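Probable benzoylformate decarboxylase (Rhodococcus jostii, PDB 7ORX) belongs to the thiamine diphosphate-dependent enzymes and, as a tetramer of identical subunits, binds thiamine diphosphate together with a sodium ion. Local coordinates at residues M56-G59 with Y60-T64; R104-I107 with G108-V111; S381-D384 with A385-Q389; A440-S443 with A444-K448; G466-I470 with L471-E475. All coordinates share one frame; numbering follows the deposited sequence.

Interaction 1: M56-G59 with Y60-T64; sequences MADG and YSLVT
Asp-58 turns its carboxylate carbon to the far side of CB from its backbone N (chi1 -159°), whereas Leu-62, one helical turn on, sets CG opposite its own carbonyl carbon (chi1 -75°); together these torsions bring the two side chains across each other obliquely. The meeting is loose: OD1 of Asp-58 lies 4.1 Å from CD1 of Leu-62. Closer in, CG of Leu-62 rests 3.4 Å from the carbonyl O of Asp-58, the same oxygen that accepts the Leu-62 N-H at 2.9 Å. This is one rung of a regular alpha-helical ladder in which Tyr-60 N, Ser-61 N and Val-63 N reach the carbonyl oxygens of Met-56, Ala-57 and Gly-59. Both segments belong to helix 50-64 of the N-terminal thiamine diphosphate-binding domain, an alpha/beta unit built on a parallel sheet. Met-56 and Tyr-60 pack on Phe-24 of that sheet and also meet helix 409-418. The carboxylate, buried beside Leu-62, has Ser-93 OG as a hydrogen-bond partner of OD1 and makes a weak bond from OD2 to Ser-88 OG. Next to Gly-59, which brings no side chain of its own to the helix surface, CG2 of Val-63 comes 3.5 Å from the Gly-59 O. Near the C-terminal end, Tyr-60 O is gripped twice by Thr-64, whose OG1 donates at 3.1 Å and whose N-H approaches at 3.3 Å from the opposite face of the carbonyl plane. CG2 of Thr-64 meanwhile hangs 4.0 Å above the plane of the Tyr-60 ring, displaced toward its rim.

Interaction 2: R104-I107 with G108-V111; sequences RSTI and GQEV
Gly-108 follows Ile-107 as the second residue of a type I beta turn that runs from Ile-107 to Glu-110, and without a side chain it offers only backbone to this bend. The turn lies in the loop between strand 95-101 and helix 118-121 of the N-terminal thiamine diphosphate-binding domain. Gln-109, the third turn residue, stretches its side chain beyond CG back along the preceding residues: CB is 3.8 Å from Thr-106 O, and NE2 hovers 3.9 Å from the CA of Thr-106. Glu-110 closes the turn through its backbone, its N-H reaching Ile-107 O at 3.0 Å. The donor stands well above the carbonyl plane, 55° out of it, and the N-H...O angle is 146°. The side chain of Glu-110 leads the other way, to the hydroxyl of Tyr-90 of the second subunit, while Gln-109 O accepts from Arg-310 of that same subunit. Val-111 then folds back over Thr-106, the two side chains crossing at about a right angle. Its CG2 touches OG1 of Thr-106 at 3.5 Å, and CG1 lies 4.0 Å from Thr-106 CB. With Thr-106 OG1 held between the backbone N and the carbonyl carbon (chi1 70°), the hydroxyl is placed to bond to Val-103 O. The contact thus combines a single backbone hydrogen bond with a small van der Waals contact of Val-111 with Thr-106; the polar ends of Thr-106 and Glu-110 have their partners beyond the bend, and the Glu-110 carboxylate and the Gln-109 carbonyl help to tie this loop to the second subunit.

Interaction 3: S381-D384 with A385-Q389; sequences STSD and AFWSQ. With TPP (thiamine diphosphate), chain I.
Ser-381, in the thiamine diphosphate pocket of the C-terminal binding domain, leads into helix 383-389. Phe-386 N donates to Thr-382 O at 3.0 Å in the first turn, fastening the new helix to the residue that occupies the N-cap position. One residue earlier, Ser-381 grips the terminal phosphate: its backbone N reaches O1B of thiamine diphosphate at 3.0 Å and its OG reaches the same oxygen at 2.6 Å. The two bonds share one acceptor because OG sits between the backbone N and the carbonyl carbon (chi1 78°), on the side of the N-H. Farther along, Trp-387 N bonds to Ser-383 O at 3.2 Å, and CD1 of the indole lies 3.2 Å from Ser-383 O, which approaches the ring obliquely. Ser-388 N closes the next turn onto Asp-384 O. Between the aromatic neighbours, CD1 of Phe-386 stands 3.9 Å above the centre of the Trp-387 ring system, while the indole meets the Phe-386 ring at its edge. Both rings also meet Tyr-398, and Phe-386 packs edge-to-face on Phe-362 of helix 358-368. Gly-432 N and Ser-433 OG are among the further groups bonded to the cofactor. Following strand 374-378 and preceding strand 398-399, the segment is the helical part of a beta-alpha-beta unit whose strand-to-helix loop holds the ligand phosphate.

Interaction 4: A440-S443 with A444-K448; sequences ALWS and AAQYK
Trp-442 lays one face of its indole against Gln-446, one turn farther along helix 440-447. CG of Gln-446 stands 3.3 Å from the centroid of the six-membered ring and only 14° off its normal, a CH-pi contact. The glutamine reaches this place because its chain bends at chi2 (-56°), and the rotation about CG-CD then turns the amide nearly parallel to the ring, the planes 15° apart. Underneath, Gln-446 N donates to Trp-442 O at 2.8 Å. Ser-443 contributes through its carbonyl, which accepts from Tyr-447 N at 2.9 Å and has CD2 of the tyrosine ring 3.3 Å away. Ala-444, bonded through its N to Ala-440 O, sets its CB 3.4 Å from Leu-441 O. The helix is part of the beta-alpha-beta unit between strands 425-430 and 452-457, and Lys-448, with positive phi, follows it in a Schellman motif. Ser-443 OG and Tyr-447 OH bond to Leu-46 O and N on strand 43-46, and Trp-442 NE1 donates to Pro-482 O of the second subunit. The chemistry is therefore divided: one face of the indole meets aliphatic carbon within the helix, and its N-H serves the subunit interface.

Interaction 5: G466-I470 with L471-E475; sequences GFSKI and LNTGE
This is a surface contact at the C-terminal end of helix 462-470, where the chain leaves the helix and turns into the loop leading to helix 486-493 of the C-terminal domain. The last helical rung joins Leu-471 N to Phe-467 O at 2.8 Å, and the two side chains lie side by side, pointing the same way. CD1 of Leu-471 meets CD1 of Phe-467 at 3.9 Å, arriving at the edge of the ring near its plane. CG of Leu-471 takes the place opposite its carbonyl carbon (chi1 -73°), which keeps the branch back over the turn, 3.6 Å from Phe-467 O. The chain then breaks away through Asn-472, whose phi is positive, and Thr-473 N comes round to Ser-468 O at 3.3 Å, from above the carbonyl plane. Gly-474 N adds a weak bond to that same oxygen. Phe-467 also meets the ring of His-284, while Leu-32 of the second subunit packs on Phe-467, Ser-468 and Thr-473. The carbonyls of the last helical turn are thus met by N-H groups of the chain that follows, in part through weak bonds, and an apolar phenylalanine-leucine pair adds to the hold.

The five contacts come in series along the chain: interactions 1 and 2 in the N-terminal thiamine diphosphate-binding domain, 3 to 5 in the C-terminal one. Interactions 1 and 4 touch, with centres about 16 Å apart: SD of Met-56 packs on CB of Ser-443 at 3.8 Å, so helices 50-64 and 440-447 join the two domains. Interactions 3 and 5 lie near one bound cofactor, their nearest atoms about 7 Å apart, whereas 2 and 3 stand on opposite sides of the chain's centre, about 52 Å between centres. Interactions 2, 4 and 5 all reach the second subunit, which links these local elements to the assembly.

Interaction 1: M56-G59 with Y60-T64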
loop_
_atom_site.group_PDB
_atom_site.type_symbol
_atom_site.label_atom_id
_atom_site.label_comp_id
_atom_site.label_asym_id
_atom_site.label_seq_id
_atom_site.Cartn_x
_atom_site.Cartn_y
_atom_site.Cartn_z
ATOM N N MET C 56 -18.074 18.868 7.406
ATOM C CA MET C 56 -18.976 19.239 8.527
ATOM C C MET C 56 -18.449 18.594 9.824
ATOM O O MET C 56 -18.383 19.272 10.859
ATOM C CB MET C 56 -20.414 18.765 8.282
ATOM C CG MET C 56 -21.289 19.770 7.604
ATOM S SD MET C 56 -22.865 19.085 6.926
ATOM C CE MET C 56 -23.397 18.279 8.414
ATOM N N ALA C 57 -18.098 17.303 9.762
ATOM C CA ALA C 57 -17.610 16.542 10.914
ATOM C C ALA C 57 -16.340 17.220 11.401
ATOM O O ALA C 57 -16.178 17.380 12.600
ATOM C CB ALA C 57 -17.372 15.117 10.508
ATOM N N ASP C 58 -15.503 17.639 10.454
ATOM C CA ASP C 58 -14.188 18.263 10.753
ATOM C C ASP C 58 -14.454 19.555 11.538
ATOM O O ASP C 58 -13.865 19.739 12.616
ATOM C CB ASP C 58 -13.373 18.475 9.471
ATOM C CG ASP C 58 -11.862 18.617 9.696
ATOM O OD1 ASP C 58 -11.410 18.327 10.827
ATOM O OD2 ASP C 58 -11.116 19.044 8.747
ATOM N N GLY C 59 -15.336 20.416 11.025
ATOM C CA GLY C 59 -15.643 21.674 11.708
ATOM C C GLY C 59 -16.155 21.409 13.106
ATOM O O GLY C 59 -15.756 22.103 14.056
ATOM N N TYR C 60 -17.037 20.436 13.232
ATOM C CA TYR C 60 -17.650 20.095 14.537
ATOM C C TYR C 60 -16.523 19.696 15.510
ATOM O O TYR C 60 -16.475 20.136 16.665
ATOM C CB TYR C 60 -18.679 18.986 14.341
ATOM C CG TYR C 60 -19.457 18.695 15.586
ATOM C CD1 TYR C 60 -18.998 17.767 16.496
ATOM C CD2 TYR C 60 -20.640 19.360 15.856
ATOM C CE1 TYR C 60 -19.685 17.517 17.663
ATOM C CE2 TYR C 60 -21.339 19.115 17.022
ATOM C CZ TYR C 60 -20.871 18.165 17.920
ATOM O OH TYR C 60 -21.561 17.904 19.057
ATOM N N SER C 61 -15.588 18.910 15.004
ATOM C CA SER C 61 -14.447 18.412 15.778
ATOM C C SER C 61 -13.518 19.548 16.207
ATOM O O SER C 61 -13.038 19.548 17.335
ATOM C CB SER C 61 -13.724 17.389 14.991
ATOM O OG SER C 61 -12.425 17.208 15.543
ATOM N N LEU C 62 -13.228 20.471 15.314
ATOM C CA LEU C 62 -12.257 21.561 15.578
ATOM C C LEU C 62 -12.772 22.447 16.710
ATOM O O LEU C 62 -11.982 22.892 17.543
ATOM C CB LEU C 62 -12.051 22.369 14.294
ATOM C CG LEU C 62 -11.195 21.666 13.251
ATOM C CD1 LEU C 62 -11.400 22.248 11.862
ATOM C CD2 LEU C 62 -9.753 21.768 13.641
ATOM N N VAL C 63 -14.067 22.681 16.762
ATOM C CA VAL C 63 -14.603 23.595 17.789
ATOM C C VAL C 63 -14.567 22.892 19.138
ATOM O O VAL C 63 -14.135 23.547 20.107
ATOM C CB VAL C 63 -16.003 24.074 17.418
ATOM C CG1 VAL C 63 -16.631 24.810 18.588
ATOM C CG2 VAL C 63 -15.993 24.925 16.152
ATOM N N THR C 64 -14.971 21.615 19.182
ATOM C CA THR C 64 -15.169 20.859 20.442
ATOM C C THR C 64 -13.832 20.340 20.961
ATOM O O THR C 64 -13.683 20.293 22.182
ATOM C CB THR C 64 -16.129 19.680 20.253
ATOM O OG1 THR C 64 -15.560 18.803 19.289
ATOM C CG2 THR C 64 -17.509 20.077 19.772
#

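Interaction 2: R104-I107 with G108-V111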
loop_
_atom_site.group_PDB
_atom_site.type_symbol
_atom_site.label_atom_id
_atom_site.label_comp_id
_atom_site.label_asym_id
_atom_site.label_seq_id
_atom_site.Cartn_x
_atom_site.Cartn_y
_atom_site.Cartn_z
ATOM N N ARG C 104 -19.849 -10.192 4.415
ATOM C CA ARG C 104 -18.453 -10.665 4.598
ATOM C C ARG C 104 -18.146 -11.819 3.627
ATOM O O ARG C 104 -17.102 -11.753 2.975
ATOM C CB ARG C 104 -18.292 -11.015 6.079
ATOM C CG ARG C 104 -16.854 -11.251 6.474
ATOM C CD ARG C 104 -16.745 -11.474 7.967
ATOM N NE ARG C 104 -16.544 -10.218 8.666
ATOM C CZ ARG C 104 -15.367 -9.594 8.827
ATOM N NH1 ARG C 104 -14.252 -10.118 8.346
ATOM N NH2 ARG C 104 -15.304 -8.427 9.459
ATOM N N SER C 105 -19.039 -12.801 3.470
ATOM C CA SER C 105 -18.825 -13.956 2.545
ATOM C C SER C 105 -18.740 -13.528 1.061
ATOM O O SER C 105 -18.145 -14.287 0.285
ATOM C CB SER C 105 -19.832 -15.078 2.752
ATOM O OG SER C 105 -21.155 -14.601 2.925
ATOM N N THR C 106 -19.245 -12.354 0.656
ATOM C CA THR C 106 -19.402 -11.969 -0.777
ATOM C C THR C 106 -18.323 -10.971 -1.268
ATOM O O THR C 106 -18.273 -10.713 -2.505
ATOM C CB THR C 106 -20.804 -11.389 -1.062
ATOM O OG1 THR C 106 -20.977 -10.098 -0.455
ATOM C CG2 THR C 106 -21.909 -12.344 -0.640
ATOM N N ILE C 107 -17.486 -10.410 -0.392
ATOM C CA ILE C 107 -16.500 -9.346 -0.784
ATOM C C ILE C 107 -15.518 -9.914 -1.832
ATOM O O ILE C 107 -15.223 -9.216 -2.784
ATOM C CB ILE C 107 -15.781 -8.777 0.459
ATOM C CG1 ILE C 107 -16.751 -8.071 1.416
ATOM C CG2 ILE C 107 -14.633 -7.859 0.065
ATOM C CD1 ILE C 107 -16.268 -8.026 2.861
ATOM N N GLY C 108 -15.041 -11.146 -1.675
ATOM C CA GLY C 108 -14.029 -11.769 -2.553
ATOM C C GLY C 108 -14.469 -11.853 -4.008
ATOM O O GLY C 108 -13.634 -11.556 -4.878
ATOM N N GLN C 109 -15.732 -12.230 -4.267
ATOM C CA GLN C 109 -16.371 -12.301 -5.617
ATOM C C GLN C 109 -16.543 -10.906 -6.242
ATOM O O GLN C 109 -16.971 -10.864 -7.409
ATOM C CB GLN C 109 -17.787 -12.875 -5.554
ATOM C CG GLN C 109 -17.941 -14.097 -4.665
ATOM C CD GLN C 109 -19.395 -14.479 -4.500
ATOM O OE1 GLN C 109 -20.226 -14.354 -5.413
ATOM N NE2 GLN C 109 -19.723 -14.919 -3.294
ATOM N N GLU C 110 -16.256 -9.828 -5.486
ATOM C CA GLU C 110 -16.444 -8.393 -5.824
ATOM C C GLU C 110 -17.860 -8.219 -6.362
ATOM O O GLU C 110 -18.032 -7.863 -7.545
ATOM C CB GLU C 110 -15.414 -7.933 -6.848
ATOM C CG GLU C 110 -14.000 -7.699 -6.322
ATOM C CD GLU C 110 -12.982 -7.394 -7.427
ATOM O OE1 GLU C 110 -13.112 -6.306 -8.105
ATOM O OE2 GLU C 110 -12.097 -8.268 -7.684
ATOM N N VAL C 111 -18.858 -8.509 -5.538
ATOM C CA VAL C 111 -20.283 -8.187 -5.844
ATOM C C VAL C 111 -20.423 -6.658 -5.774
ATOM O O VAL C 111 -19.497 -5.989 -5.281
ATOM C CB VAL C 111 -21.267 -8.910 -4.900
ATOM C CG1 VAL C 111 -21.105 -10.434 -4.948
ATOM C CG2 VAL C 111 -21.187 -8.388 -3.467
#

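Interaction 3: S381-D384 with A385-Q389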
loop_
_atom_site.group_PDB
_atom_site.type_symbol
_atom_site.label_atom_id
_atom_site.label_comp_id
_atom_site.label_asym_id
_atom_site.label_seq_id
_atom_site.Cartn_x
_atom_site.Cartn_y
_atom_site.Cartn_z
ATOM N N SER C 381 -7.404 34.444 -1.988
ATOM C CA SER C 381 -6.661 35.655 -2.453
ATOM C C SER C 381 -6.756 36.830 -1.475
ATOM O O SER C 381 -6.073 37.810 -1.730
ATOM C CB SER C 381 -7.103 36.079 -3.834
ATOM O OG SER C 381 -8.336 36.768 -3.775
ATOM N N THR C 382 -7.493 36.716 -0.372
ATOM C CA THR C 382 -7.870 37.831 0.539
ATOM C C THR C 382 -7.136 37.750 1.883
ATOM O O THR C 382 -7.615 38.349 2.857
ATOM C CB THR C 382 -9.367 37.758 0.832
ATOM O OG1 THR C 382 -9.628 36.578 1.585
ATOM C CG2 THR C 382 -10.213 37.710 -0.415
ATOM N N SER C 383 -6.029 37.022 1.974
ATOM C CA SER C 383 -5.387 36.735 3.278
ATOM C C SER C 383 -4.819 38.012 3.928
ATOM O O SER C 383 -5.142 38.294 5.067
ATOM C CB SER C 383 -4.369 35.678 3.121
ATOM O OG SER C 383 -4.580 34.791 4.188
ATOM N N ASP C 384 -3.962 38.750 3.238
ATOM C CA ASP C 384 -3.342 40.021 3.721
ATOM C C ASP C 384 -4.441 40.972 4.233
ATOM O O ASP C 384 -4.258 41.571 5.324
ATOM C CB ASP C 384 -2.489 40.650 2.615
ATOM C CG ASP C 384 -1.097 40.043 2.477
ATOM O OD1 ASP C 384 -0.789 39.087 3.223
ATOM O OD2 ASP C 384 -0.308 40.539 1.624
ATOM N N ALA C 385 -5.553 41.084 3.502
ATOM C CA ALA C 385 -6.737 41.890 3.877
ATOM C C ALA C 385 -7.320 41.397 5.208
ATOM O O ALA C 385 -7.541 42.204 6.101
ATOM C CB ALA C 385 -7.758 41.811 2.776
ATOM N N PHE C 386 -7.581 40.110 5.344
ATOM C CA PHE C 386 -8.181 39.545 6.576
ATOM C C PHE C 386 -7.333 39.952 7.799
ATOM O O PHE C 386 -7.850 40.465 8.785
ATOM C CB PHE C 386 -8.322 38.024 6.405
ATOM C CG PHE C 386 -9.001 37.366 7.561
ATOM C CD1 PHE C 386 -8.312 37.042 8.693
ATOM C CD2 PHE C 386 -10.360 37.183 7.544
ATOM C CE1 PHE C 386 -8.959 36.513 9.795
ATOM C CE2 PHE C 386 -11.023 36.669 8.642
ATOM C CZ PHE C 386 -10.309 36.334 9.769
ATOM N N TRP C 387 -6.026 39.742 7.743
ATOM C CA TRP C 387 -5.166 39.827 8.950
ATOM C C TRP C 387 -4.933 41.288 9.328
ATOM O O TRP C 387 -4.729 41.598 10.519
ATOM C CB TRP C 387 -3.879 39.036 8.720
ATOM C CG TRP C 387 -4.157 37.567 8.697
ATOM C CD1 TRP C 387 -4.102 36.714 7.635
ATOM C CD2 TRP C 387 -4.600 36.785 9.812
ATOM N NE1 TRP C 387 -4.448 35.447 8.023
ATOM C CE2 TRP C 387 -4.765 35.467 9.348
ATOM C CE3 TRP C 387 -4.805 37.065 11.167
ATOM C CZ2 TRP C 387 -5.153 34.442 10.187
ATOM C CZ3 TRP C 387 -5.175 36.044 12.001
ATOM C CH2 TRP C 387 -5.347 34.752 11.512
ATOM N N SER C 388 -4.996 42.165 8.348
ATOM C CA SER C 388 -4.717 43.612 8.538
ATOM C C SER C 388 -5.979 44.291 9.077
ATOM O O SER C 388 -5.913 45.452 9.459
ATOM C CB SER C 388 -4.228 44.237 7.249
ATOM O OG SER C 388 -5.311 44.415 6.359
ATOM N N GLN C 389 -7.086 43.556 9.177
ATOM C CA GLN C 389 -8.425 44.168 9.327
ATOM C C GLN C 389 -9.283 43.433 10.375
ATOM O O GLN C 389 -10.290 43.995 10.721
ATOM C CB GLN C 389 -9.028 44.197 7.925
ATOM C CG GLN C 389 -9.907 45.407 7.660
ATOM C CD GLN C 389 -9.153 46.717 7.621
ATOM O OE1 GLN C 389 -9.567 47.694 8.216
ATOM N NE2 GLN C 389 -8.055 46.759 6.896
HETATM N "N1'" TPP I . -9.020 22.084 -6.060
HETATM C "C2'" TPP I . -9.044 21.879 -4.737
HETATM C CM2 TPP I . -9.897 20.772 -4.211
HETATM N "N3'" TPP I . -8.350 22.588 -3.848
HETATM C "C4'" TPP I . -7.566 23.573 -4.315
HETATM N "N4'" TPP I . -6.875 24.263 -3.397
HETATM C "C5'" TPP I . -7.484 23.878 -5.695
HETATM C "C6'" TPP I . -8.240 23.070 -6.521
HETATM C "C7'" TPP I . -6.626 25.004 -6.250
HETATM N N3 TPP I . -7.104 26.360 -5.882
HETATM C C2 TPP I . -6.446 27.132 -5.013
HETATM S S1 TPP I . -7.151 28.683 -4.819
HETATM C C5 TPP I . -8.374 28.243 -5.973
HETATM C C4 TPP I . -8.263 26.954 -6.386
HETATM C CM4 TPP I . -9.212 26.241 -7.304
HETATM C C6 TPP I . -9.374 29.260 -6.453
HETATM C C7 TPP I . -10.561 29.409 -5.547
HETATM O O7 TPP I . -10.645 30.805 -5.206
HETATM P PA TPP I . -11.991 31.439 -4.625
HETATM O O1A TPP I . -12.766 30.647 -3.624
HETATM O O2A TPP I . -12.741 31.851 -5.846
HETATM O O3A TPP I . -11.288 32.678 -3.890
HETATM P PB TPP I . -10.353 33.853 -4.522
HETATM O O1B TPP I . -9.982 34.807 -3.398
HETATM O O2B TPP I . -9.151 33.183 -5.154
HETATM O O3B TPP I . -11.247 34.505 -5.554
#

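Interaction 4: A440-S443 with A444-K448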
loop_
_atom_site.group_PDB
_atom_site.type_symbol
_atom_site.label_atom_id
_atom_site.label_comp_id
_atom_site.label_asym_id
_atom_site.label_seq_id
_atom_site.Cartn_x
_atom_site.Cartn_y
_atom_site.Cartn_z
ATOM N N ALA C 440 -23.704 21.491 1.603
ATOM C CA ALA C 440 -23.796 21.635 3.068
ATOM C C ALA C 440 -24.827 22.691 3.429
ATOM O O ALA C 440 -25.248 22.733 4.607
ATOM C CB ALA C 440 -22.477 21.995 3.660
ATOM N N LEU C 441 -25.229 23.529 2.476
ATOM C CA LEU C 441 -26.282 24.531 2.744
ATOM C C LEU C 441 -27.595 23.824 3.067
ATOM O O LEU C 441 -28.322 24.305 3.952
ATOM C CB LEU C 441 -26.436 25.433 1.524
ATOM C CG LEU C 441 -25.360 26.489 1.344
ATOM C CD1 LEU C 441 -25.658 27.285 0.085
ATOM C CD2 LEU C 441 -25.291 27.395 2.575
ATOM N N TRP C 442 -27.892 22.730 2.368
ATOM C CA TRP C 442 -29.081 21.871 2.638
ATOM C C TRP C 442 -29.091 21.419 4.099
ATOM O O TRP C 442 -30.126 21.590 4.745
ATOM C CB TRP C 442 -29.080 20.661 1.721
ATOM C CG TRP C 442 -30.289 19.804 1.893
ATOM C CD1 TRP C 442 -31.501 19.986 1.290
ATOM C CD2 TRP C 442 -30.401 18.627 2.704
ATOM N NE1 TRP C 442 -32.362 18.998 1.675
ATOM C CE2 TRP C 442 -31.706 18.137 2.527
ATOM C CE3 TRP C 442 -29.545 17.947 3.555
ATOM C CZ2 TRP C 442 -32.169 17.000 3.183
ATOM C CZ3 TRP C 442 -29.999 16.809 4.196
ATOM C CH2 TRP C 442 -31.295 16.351 4.012
ATOM N N SER C 443 -27.962 20.927 4.601
ATOM C CA SER C 443 -27.836 20.461 5.997
ATOM C C SER C 443 -28.157 21.617 6.939
ATOM O O SER C 443 -28.956 21.439 7.842
ATOM C CB SER C 443 -26.495 19.852 6.233
ATOM O OG SER C 443 -26.366 18.686 5.421
ATOM N N ALA C 444 -27.640 22.796 6.687
ATOM C CA ALA C 444 -27.933 23.990 7.515
ATOM C C ALA C 444 -29.430 24.276 7.519
ATOM O O ALA C 444 -30.001 24.639 8.587
ATOM C CB ALA C 444 -27.140 25.145 6.973
ATOM N N ALA C 445 -30.062 24.160 6.351
ATOM C CA ALA C 445 -31.507 24.428 6.218
ATOM C C ALA C 445 -32.291 23.391 7.002
ATOM O O ALA C 445 -33.033 23.810 7.888
ATOM C CB ALA C 445 -31.927 24.431 4.764
ATOM N N GLN C 446 -32.118 22.107 6.668
ATOM C CA GLN C 446 -32.767 20.957 7.360
ATOM C C GLN C 446 -32.612 21.061 8.874
ATOM O O GLN C 446 -33.584 20.833 9.527
ATOM C CB GLN C 446 -32.155 19.617 6.950
ATOM C CG GLN C 446 -32.579 19.172 5.563
ATOM C CD GLN C 446 -34.086 19.116 5.458
ATOM O OE1 GLN C 446 -34.739 18.305 6.118
ATOM N NE2 GLN C 446 -34.656 19.959 4.617
ATOM N N TYR C 447 -31.425 21.317 9.410
ATOM C CA TYR C 447 -31.178 21.152 10.867
ATOM C C TYR C 447 -31.244 22.521 11.533
ATOM O O TYR C 447 -30.930 22.570 12.723
ATOM C CB TYR C 447 -29.870 20.407 11.146
ATOM C CG TYR C 447 -29.897 18.995 10.634
ATOM C CD1 TYR C 447 -30.654 18.027 11.247
ATOM C CD2 TYR C 447 -29.194 18.630 9.512
ATOM C CE1 TYR C 447 -30.693 16.724 10.778
ATOM C CE2 TYR C 447 -29.235 17.341 9.005
ATOM C CZ TYR C 447 -30.001 16.389 9.632
ATOM O OH TYR C 447 -30.055 15.138 9.102
ATOM N N LYS C 448 -31.624 23.565 10.786
ATOM C CA LYS C 448 -31.925 24.912 11.335
ATOM C C LYS C 448 -30.697 25.442 12.069
ATOM O O LYS C 448 -30.822 25.867 13.215
ATOM C CB LYS C 448 -33.143 24.838 12.258
ATOM C CG LYS C 448 -34.418 25.495 11.740
ATOM C CD LYS C 448 -34.838 26.667 12.621
ATOM C CE LYS C 448 -36.110 27.361 12.149
ATOM N NZ LYS C 448 -36.503 28.464 13.061
#

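Interaction 5: G466-I470 with L471-E475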
loop_
_atom_site.group_PDB
_atom_site.type_symbol
_atom_site.label_atom_id
_atom_site.label_comp_id
_atom_site.label_asym_id
_atom_site.label_seq_id
_atom_site.Cartn_x
_atom_site.Cartn_y
_atom_site.Cartn_z
ATOM N N GLY C 466 -3.094 35.279 -9.063
ATOM C CA GLY C 466 -1.928 35.605 -8.192
ATOM C C GLY C 466 -0.699 34.760 -8.493
ATOM O O GLY C 466 0.412 35.316 -8.551
ATOM N N PHE C 467 -0.898 33.456 -8.679
ATOM C CA PHE C 467 0.158 32.437 -8.933
ATOM C C PHE C 467 0.644 32.493 -10.392
ATOM O O PHE C 467 1.865 32.306 -10.592
ATOM C CB PHE C 467 -0.320 31.033 -8.536
ATOM C CG PHE C 467 0.171 30.568 -7.190
ATOM C CD1 PHE C 467 1.425 29.972 -7.065
ATOM C CD2 PHE C 467 -0.622 30.708 -6.053
ATOM C CE1 PHE C 467 1.882 29.524 -5.831
ATOM C CE2 PHE C 467 -0.174 30.255 -4.818
ATOM C CZ PHE C 467 1.085 29.682 -4.711
ATOM N N SER C 468 -0.235 32.744 -11.370
ATOM C CA SER C 468 0.136 32.789 -12.817
ATOM C C SER C 468 0.989 34.028 -13.131
ATOM O O SER C 468 1.481 34.119 -14.276
ATOM C CB SER C 468 -1.072 32.665 -13.727
ATOM O OG SER C 468 -2.002 33.692 -13.497
ATOM N N LYS C 469 1.158 34.915 -12.136
ATOM C CA LYS C 469 2.068 36.100 -12.116
ATOM C C LYS C 469 3.453 35.644 -11.619
ATOM O O LYS C 469 4.422 35.832 -12.363
ATOM C CB LYS C 469 1.409 37.205 -11.269
ATOM C CG LYS C 469 2.124 38.548 -11.168
ATOM C CD LYS C 469 2.226 39.335 -12.492
ATOM C CE LYS C 469 3.014 40.634 -12.378
ATOM N NZ LYS C 469 2.539 41.490 -11.259
ATOM N N ILE C 470 3.516 35.008 -10.436
ATOM C CA ILE C 470 4.752 34.484 -9.754
ATOM C C ILE C 470 5.372 33.331 -10.580
ATOM O O ILE C 470 6.628 33.241 -10.600
ATOM C CB ILE C 470 4.462 34.113 -8.269
ATOM C CG1 ILE C 470 4.801 35.265 -7.305
ATOM C CG2 ILE C 470 5.193 32.841 -7.832
ATOM C CD1 ILE C 470 3.786 36.395 -7.237
ATOM N N LEU C 471 4.562 32.514 -11.269
ATOM C CA LEU C 471 5.022 31.300 -12.009
ATOM C C LEU C 471 5.191 31.586 -13.500
ATOM O O LEU C 471 5.636 30.672 -14.201
ATOM C CB LEU C 471 4.019 30.152 -11.809
ATOM C CG LEU C 471 4.016 29.474 -10.428
ATOM C CD1 LEU C 471 2.905 28.427 -10.344
ATOM C CD2 LEU C 471 5.381 28.863 -10.091
ATOM N N ASN C 472 4.803 32.789 -13.952
ATOM C CA ASN C 472 4.946 33.275 -15.351
ATOM C C ASN C 472 4.276 32.283 -16.319
ATOM O O ASN C 472 4.848 32.009 -17.393
ATOM C CB ASN C 472 6.406 33.597 -15.688
ATOM C CG ASN C 472 6.523 34.766 -16.656
ATOM O OD1 ASN C 472 5.657 35.643 -16.686
ATOM N ND2 ASN C 472 7.593 34.817 -17.436
ATOM N N THR C 473 3.078 31.814 -15.951
ATOM C CA THR C 473 2.252 30.822 -16.706
ATOM C C THR C 473 1.241 31.551 -17.611
ATOM O O THR C 473 0.818 30.929 -18.614
ATOM C CB THR C 473 1.589 29.799 -15.760
ATOM O OG1 THR C 473 0.751 30.469 -14.815
ATOM C CG2 THR C 473 2.608 28.921 -15.047
ATOM N N GLY C 474 0.873 32.799 -17.262
ATOM C CA GLY C 474 0.103 33.743 -18.102
ATOM C C GLY C 474 -1.391 33.444 -18.109
ATOM O O GLY C 474 -1.965 33.190 -17.000
ATOM N N GLU C 475 -2.012 33.504 -19.298
ATOM C CA GLU C 475 -3.483 33.304 -19.489
ATOM C C GLU C 475 -3.734 31.799 -19.698
ATOM O O GLU C 475 -3.675 31.330 -20.852
ATOM C CB GLU C 475 -4.051 34.200 -20.603
ATOM C CG GLU C 475 -5.524 34.546 -20.412
ATOM C CD GLU C 475 -5.935 35.024 -19.019
ATOM O OE1 GLU C 475 -5.199 35.843 -18.416
ATOM O OE2 GLU C 475 -6.990 34.578 -18.530
#